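DNA processing protein DprA (Streptococcus pneumoniae, PDB 3UQZ) binds single-stranded DNA cooperatively, protects it from nucleases and helps load the RecA recombinase onto it during natural transformation. Local coordinates at residues G229-I232 with T233-A237; L16-Q19 with Q20-V24; S124-K127 with V128-L132. All blocks are in the same frame, centred on the assembly; numbering follows the deposited sequence.

Interaction 1: G229-I232 with T233-A237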
loop_
_atom_site.group_PDB
_atom_site.type_symbol
_atom_site.label_atom_id
_atom_site.label_comp_id
_atom_site.label_asym_id
_atom_site.label_seq_id
_atom_site.Cartn_x
_atom_site.Cartn_y
_atom_site.Cartn_z
ATOM N N GLY A 229 1.208 19.358 -1.303
ATOM C CA GLY A 229 1.598 19.884 -0.001
ATOM C C GLY A 229 1.607 18.822 1.083
ATOM O O GLY A 229 2.514 18.803 1.916
ATOM N N SER A 230 0.605 17.910 1.055
ATOM C CA SER A 230 0.432 16.806 2.008
ATOM C C SER A 230 1.615 15.835 1.948
ATOM O O SER A 230 2.086 15.378 2.993
ATOM C CB SER A 230 -0.876 16.065 1.751
ATOM O OG SER A 230 -1.804 16.827 0.994
ATOM N N LEU A 231 2.110 15.551 0.726
ATOM C CA LEU A 231 3.250 14.669 0.478
ATOM C C LEU A 231 4.518 15.261 1.071
ATOM O O LEU A 231 5.268 14.543 1.733
ATOM C CB LEU A 231 3.406 14.416 -1.034
ATOM C CG LEU A 231 4.537 13.477 -1.481
ATOM C CD1 LEU A 231 4.197 12.031 -1.223
ATOM C CD2 LEU A 231 4.827 13.659 -2.939
ATOM N N ILE A 232 4.733 16.583 0.860
ATOM C CA ILE A 232 5.879 17.348 1.376
ATOM C C ILE A 232 5.919 17.286 2.916
ATOM O O ILE A 232 6.984 17.028 3.480
ATOM C CB ILE A 232 5.909 18.794 0.782
ATOM C CG1 ILE A 232 6.255 18.757 -0.731
ATOM C CG2 ILE A 232 6.894 19.704 1.532
ATOM C CD1 ILE A 232 5.806 19.973 -1.565
ATOM N N THR A 233 4.748 17.442 3.574
ATOM C CA THR A 233 4.565 17.363 5.030
ATOM C C THR A 233 4.997 15.972 5.536
ATOM O O THR A 233 5.706 15.885 6.536
ATOM C CB THR A 233 3.095 17.698 5.391
ATOM O OG1 THR A 233 2.753 18.973 4.849
ATOM C CG2 THR A 233 2.831 17.713 6.873
ATOM N N CYS A 234 4.593 14.897 4.830
ATOM C CA CYS A 234 4.894 13.501 5.176
ATOM C C CYS A 234 6.348 13.137 4.951
ATOM O O CYS A 234 6.948 12.441 5.777
ATOM C CB CYS A 234 3.960 12.547 4.446
ATOM S SG CYS A 234 2.234 12.683 4.965
ATOM N N GLU A 235 6.919 13.603 3.840
ATOM C CA GLU A 235 8.325 13.372 3.539
ATOM C C GLU A 235 9.202 14.044 4.607
ATOM O O GLU A 235 10.131 13.410 5.104
ATOM C CB GLU A 235 8.669 13.826 2.108
ATOM C CG GLU A 235 8.101 12.897 1.040
ATOM C CD GLU A 235 8.403 13.223 -0.415
ATOM O OE1 GLU A 235 8.435 14.422 -0.777
ATOM O OE2 GLU A 235 8.564 12.264 -1.205
ATOM N N ARG A 236 8.850 15.278 5.029
ATOM C CA ARG A 236 9.572 15.979 6.093
ATOM C C ARG A 236 9.298 15.335 7.480
ATOM O O ARG A 236 10.202 15.300 8.316
ATOM C CB ARG A 236 9.278 17.497 6.072
ATOM C CG ARG A 236 10.161 18.355 7.010
ATOM C CD ARG A 236 11.554 18.621 6.451
ATOM N NE ARG A 236 12.419 19.313 7.408
ATOM C CZ ARG A 236 13.262 18.708 8.241
ATOM N NH1 ARG A 236 13.355 17.382 8.249
ATOM N NH2 ARG A 236 14.014 19.416 9.068
ATOM N N ALA A 237 8.074 14.787 7.702
ATOM C CA ALA A 237 7.727 14.091 8.955
ATOM C C ALA A 237 8.558 12.807 9.093
ATOM O O ALA A 237 8.979 12.470 10.204
ATOM C CB ALA A 237 6.243 13.765 9.004
#
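The chi1 of Thr233 (-55°) sets OG1 beside its own backbone N and anti to its carbonyl carbon, which turns the hydroxyl back toward the carbonyl of Gly229, one helical turn earlier. This exchange belongs to the opening turns of helix 229-239, the helix that crosses from strand 218-222 to strand 243-246 in a beta-alpha-beta unit of the Rossmann-like domain. Two donors grip a single acceptor: Thr233 OG1 gives its proton to Gly229 O at 2.9 Å, and Thr233 N reaches the same oxygen at 3.1 Å. They arrive from opposite faces of the carbonyl plane, the hydroxyl standing 36° out of it, so the side-chain bond adds to the helical one without displacing it. The backbone bond from Glu235 N to Leu231 O, 2.8 Å long, continues the helix. Thr233 and Cys234 face the central sheet: both side chains pack on Val112 of strand 108-113, and Cys234 also meets Val219 and Val221. Leu231 and Cys234 lie against Leu262 of helix 257-264. The polar end of Arg236 leads off the helix to a salt bridge with Glu240. At the N-terminal end, the Ser230 side chain comes about 3 Å from a bound sulfate, probably from the crystallisation liquor, though such an ion beside a helix start is consistent with an anion pocket. On another face, the Glu235 side chain crosses that of Leu231 at a slant, its carboxylate carbon CD 4.0 Å from Leu231 CG.

Interaction 2: L16-Q19 with Q20-V24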
loop_
_atom_site.group_PDB
_atom_site.type_symbol
_atom_site.label_atom_id
_atom_site.label_comp_id
_atom_site.label_asym_id
_atom_site.label_seq_id
_atom_site.Cartn_x
_atom_site.Cartn_y
_atom_site.Cartn_z
ATOM N N LEU A 16 14.016 39.747 12.615
ATOM C CA LEU A 16 14.714 38.499 12.923
ATOM C C LEU A 16 13.847 37.291 12.576
ATOM O O LEU A 16 12.652 37.276 12.892
ATOM C CB LEU A 16 15.151 38.480 14.398
ATOM C CG LEU A 16 16.649 38.721 14.711
ATOM C CD1 LEU A 16 17.259 39.815 13.837
ATOM C CD2 LEU A 16 16.863 39.017 16.194
ATOM N N THR A 17 14.441 36.293 11.890
ATOM C CA THR A 17 13.741 35.056 11.521
ATOM C C THR A 17 13.659 34.156 12.746
ATOM O O THR A 17 14.435 34.323 13.691
ATOM C CB THR A 17 14.443 34.305 10.375
ATOM O OG1 THR A 17 15.704 33.826 10.829
ATOM C CG2 THR A 17 14.595 35.133 9.123
ATOM N N ASN A 18 12.742 33.180 12.711
ATOM C CA ASN A 18 12.562 32.197 13.775
ATOM C C ASN A 18 13.871 31.470 14.088
ATOM O O ASN A 18 14.198 31.304 15.263
ATOM C CB ASN A 18 11.494 31.206 13.374
ATOM C CG ASN A 18 11.057 30.351 14.506
ATOM O OD1 ASN A 18 10.141 30.713 15.239
ATOM N ND2 ASN A 18 11.713 29.205 14.680
ATOM N N GLN A 19 14.625 31.049 13.042
ATOM C CA GLN A 19 15.921 30.392 13.238
ATOM C C GLN A 19 16.904 31.335 13.935
ATOM O O GLN A 19 17.616 30.895 14.842
ATOM C CB GLN A 19 16.515 29.884 11.915
ATOM C CG GLN A 19 16.494 28.365 11.760
ATOM C CD GLN A 19 17.129 27.593 12.899
ATOM O OE1 GLN A 19 18.127 28.008 13.509
ATOM N NE2 GLN A 19 16.570 26.431 13.194
ATOM N N GLN A 20 16.917 32.635 13.537
ATOM C CA GLN A 20 17.793 33.639 14.146
ATOM C C GLN A 20 17.490 33.831 15.637
ATOM O O GLN A 20 18.433 33.875 16.433
ATOM C CB GLN A 20 17.746 34.969 13.378
ATOM C CG GLN A 20 18.488 34.910 12.047
ATOM C CD GLN A 20 18.193 36.067 11.118
ATOM O OE1 GLN A 20 17.179 36.780 11.237
ATOM N NE2 GLN A 20 19.063 36.242 10.134
ATOM N N ILE A 21 16.185 33.882 16.023
ATOM C CA ILE A 21 15.760 34.016 17.429
ATOM C C ILE A 21 16.113 32.745 18.222
ATOM O O ILE A 21 16.532 32.839 19.378
ATOM C CB ILE A 21 14.279 34.461 17.567
ATOM C CG1 ILE A 21 14.069 35.844 16.898
ATOM C CG2 ILE A 21 13.830 34.487 19.046
ATOM C CD1 ILE A 21 12.784 36.073 16.325
ATOM N N LEU A 22 15.999 31.566 17.575
ATOM C CA LEU A 22 16.377 30.285 18.161
ATOM C C LEU A 22 17.852 30.272 18.569
ATOM O O LEU A 22 18.143 29.827 19.673
ATOM C CB LEU A 22 16.055 29.118 17.214
ATOM C CG LEU A 22 14.812 28.299 17.574
ATOM C CD1 LEU A 22 14.342 27.481 16.390
ATOM C CD2 LEU A 22 15.060 27.410 18.805
ATOM N N LYS A 23 18.770 30.803 17.714
ATOM C CA LYS A 23 20.209 30.923 18.017
ATOM C C LYS A 23 20.416 31.819 19.242
ATOM O O LYS A 23 21.177 31.449 20.137
ATOM C CB LYS A 23 20.996 31.512 16.829
ATOM C CG LYS A 23 21.273 30.529 15.711
ATOM C CD LYS A 23 22.146 31.157 14.639
ATOM C CE LYS A 23 22.211 30.286 13.409
ATOM N NZ LYS A 23 21.032 30.465 12.513
ATOM N N VAL A 24 19.706 32.983 19.287
ATOM C CA VAL A 24 19.784 33.957 20.377
ATOM C C VAL A 24 19.366 33.301 21.690
ATOM O O VAL A 24 20.098 33.397 22.676
ATOM C CB VAL A 24 18.974 35.246 20.066
ATOM C CG1 VAL A 24 18.883 36.174 21.278
ATOM C CG2 VAL A 24 19.546 35.992 18.862
#
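The side-chain amide of Gln20 lies between the two residues that precede the helix. Over one face stands the hydroxyl of Thr17, with OG1 3.4 Å from Gln20 CD; on the other side of the amide plane is the branched end of Leu16, whose CG and CD1 each lie 4.0 Å from Gln20 OE1. Into that same oxygen Thr17 N donates a 2.9 Å bond that is almost straight at the hydrogen (173°), although the donor is tilted 27° from the amide plane. A second flat group, an amide, belongs to Asn18, whose side chain slants across that of Leu22, with Asn18 ND2 3.6 Å from Leu22 CD1. Its polar atoms are engaged elsewhere, OD1 by Val93 N and ND2 by Ala91 O and Asp90 OD1.

Thr17 and Gln20 together form a capping box at the start of helix 18-28, in the sterile alpha motif domain. The reciprocal bond runs from Gln20 N to Thr17 OG1 at 3.2 Å. What makes it possible is a chi1 of 67° at Thr17, which places OG1 between the backbone N and the carbonyl carbon and so directs it to the N-H of the first turn. The box thus provides acceptors for the N-H groups of both Thr17 and Gln20, while Thr17 O takes the regular helical bond from Ile21 N. On the side toward helix 5-13, Leu16 CB packs 3.8 Å from Ile21 CG1, and both side chains touch Leu11. Across the outer surface Lys23 folds back at its last torsion, leaving NZ 3.9 Å from Gln19 OE1.

Interaction 3: S124-K127 with V128-L132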
loop_
_atom_site.group_PDB
_atom_site.type_symbol
_atom_site.label_atom_id
_atom_site.label_comp_id
_atom_site.label_asym_id
_atom_site.label_seq_id
_atom_site.Cartn_x
_atom_site.Cartn_y
_atom_site.Cartn_z
ATOM N N SER A 124 -13.191 8.036 4.124
ATOM C CA SER A 124 -12.044 7.210 4.520
ATOM C C SER A 124 -11.439 7.758 5.808
ATOM O O SER A 124 -11.183 6.993 6.734
ATOM C CB SER A 124 -10.978 7.196 3.425
ATOM O OG SER A 124 -11.526 6.803 2.180
ATOM N N VAL A 125 -11.240 9.089 5.867
ATOM C CA VAL A 125 -10.687 9.812 7.020
ATOM C C VAL A 125 -11.624 9.653 8.216
ATOM O O VAL A 125 -11.168 9.309 9.308
ATOM C CB VAL A 125 -10.412 11.294 6.659
ATOM C CG1 VAL A 125 -10.045 12.114 7.881
ATOM C CG2 VAL A 125 -9.314 11.400 5.626
ATOM N N GLU A 126 -12.939 9.853 7.988
ATOM C CA GLU A 126 -13.990 9.714 8.998
ATOM C C GLU A 126 -13.998 8.311 9.616
ATOM O O GLU A 126 -14.091 8.193 10.838
ATOM C CB GLU A 126 -15.355 10.083 8.404
ATOM C CG GLU A 126 -16.474 10.130 9.430
ATOM C CD GLU A 126 -17.885 10.301 8.898
ATOM O OE1 GLU A 126 -18.167 9.864 7.757
ATOM O OE2 GLU A 126 -18.724 10.849 9.648
ATOM N N LYS A 127 -13.865 7.263 8.776
ATOM C CA LYS A 127 -13.845 5.860 9.190
ATOM C C LYS A 127 -12.613 5.572 10.066
ATOM O O LYS A 127 -12.770 4.996 11.146
ATOM C CB LYS A 127 -13.902 4.930 7.960
ATOM C CG LYS A 127 -14.026 3.441 8.285
ATOM C CD LYS A 127 -13.966 2.595 7.022
ATOM C CE LYS A 127 -13.972 1.108 7.286
ATOM N NZ LYS A 127 -12.620 0.608 7.644
ATOM N N VAL A 128 -11.407 5.984 9.611
ATOM C CA VAL A 128 -10.152 5.820 10.355
ATOM C C VAL A 128 -10.222 6.553 11.720
ATOM O O VAL A 128 -9.872 5.955 12.738
ATOM C CB VAL A 128 -8.895 6.202 9.520
ATOM C CG1 VAL A 128 -7.607 6.114 10.352
ATOM C CG2 VAL A 128 -8.786 5.328 8.274
ATOM N N ILE A 129 -10.719 7.809 11.746
ATOM C CA ILE A 129 -10.845 8.588 12.983
ATOM C C ILE A 129 -11.817 7.940 13.970
ATOM O O ILE A 129 -11.497 7.849 15.155
ATOM C CB ILE A 129 -11.115 10.093 12.715
ATOM C CG1 ILE A 129 -9.837 10.766 12.165
ATOM C CG2 ILE A 129 -11.647 10.833 13.979
ATOM C CD1 ILE A 129 -10.050 12.081 11.560
ATOM N N GLN A 130 -12.978 7.452 13.481
ATOM C CA GLN A 130 -13.976 6.776 14.314
ATOM C C GLN A 130 -13.357 5.567 15.026
ATOM O O GLN A 130 -13.553 5.413 16.225
ATOM C CB GLN A 130 -15.198 6.375 13.482
ATOM C CG GLN A 130 -16.212 7.504 13.305
ATOM C CD GLN A 130 -17.152 7.332 12.120
ATOM O OE1 GLN A 130 -17.092 6.359 11.352
ATOM N NE2 GLN A 130 -18.042 8.298 11.938
ATOM N N GLY A 131 -12.544 4.797 14.300
ATOM C CA GLY A 131 -11.822 3.631 14.805
ATOM C C GLY A 131 -10.742 3.934 15.828
ATOM O O GLY A 131 -10.278 3.017 16.509
ATOM N N LEU A 132 -10.319 5.217 15.946
ATOM C CA LEU A 132 -9.319 5.669 16.918
ATOM C C LEU A 132 -9.911 5.716 18.336
ATOM O O LEU A 132 -9.160 5.689 19.309
ATOM C CB LEU A 132 -8.704 7.028 16.533
ATOM C CG LEU A 132 -7.771 7.051 15.308
ATOM C CD1 LEU A 132 -7.414 8.468 14.943
ATOM C CD2 LEU A 132 -6.501 6.242 15.535
HETATM O O HOH W 1 -18.914 10.942 12.979
#
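Ser124 meets Val128 through its backbone, Val128 N donating to Ser124 O at 3.1 Å with an N-H...O angle of 169°. The Val128 methyl CG2 lies against that same carbonyl, while Ser124 OG turns backward to bond Gln120 O within the helix. Next, Val125 and Ile129 run alongside each other in the same direction, Val125 CG1 3.7 Å from Ile129 CD1. The chi1 of Ile129 (-72°) puts CG1 beside its backbone N, so that the branch runs back along the helix to its neighbour. This apolar pair faces helix 146-157, where Val125 touches Ile146 and Ile129 touches Ala153.

Glu126 and Gln130 follow on a more open face. Their side chains approach at a slant, Glu126 CG resting 3.5 Å from Gln130 NE2, with carboxylate and amide planes turned 35° apart. A water spans the two ends: it accepts from Gln130 NE2 at 3.0 Å and donates a weak bond to Glu126 OE2 at 3.3 Å. Lys127 closes the series through its backbone, its O accepting from Gly131 N at 3.2 Å. Its extended side chain bends only at the last torsion, and NZ bonds to Thr271 O.

Ser124 also packs on Leu252, and Lys127 and Val128 on Ile251, of the second subunit. Helix 119-130 is therefore both the crossover between parallel strands 108-113 and 137-140 of a Rossmann-like beta-alpha-beta unit and a contributor to the dimer interface.

All three contacts are local, within or at the start of one helix, and all are partly buried, yet their surroundings differ. Interactions 1 and 3 belong to separate crossover helices of the same Rossmann-like sheet, with centres about 21 Å apart; interaction 1 lies nearer the chain centre, and its buried side chains press on the strands, whereas interaction 3 also reaches the second subunit. Interaction 2 lies in the sterile alpha motif domain, its centre about 39 Å from that of interaction 3, on opposite sides of the chain's centre. The chemistry follows position: a hydroxyl reinforcing a helical carbonyl in 229-237, reciprocal capping at a helix start in 16-24, and hydrophobic pairing with a water bridge in 124-132.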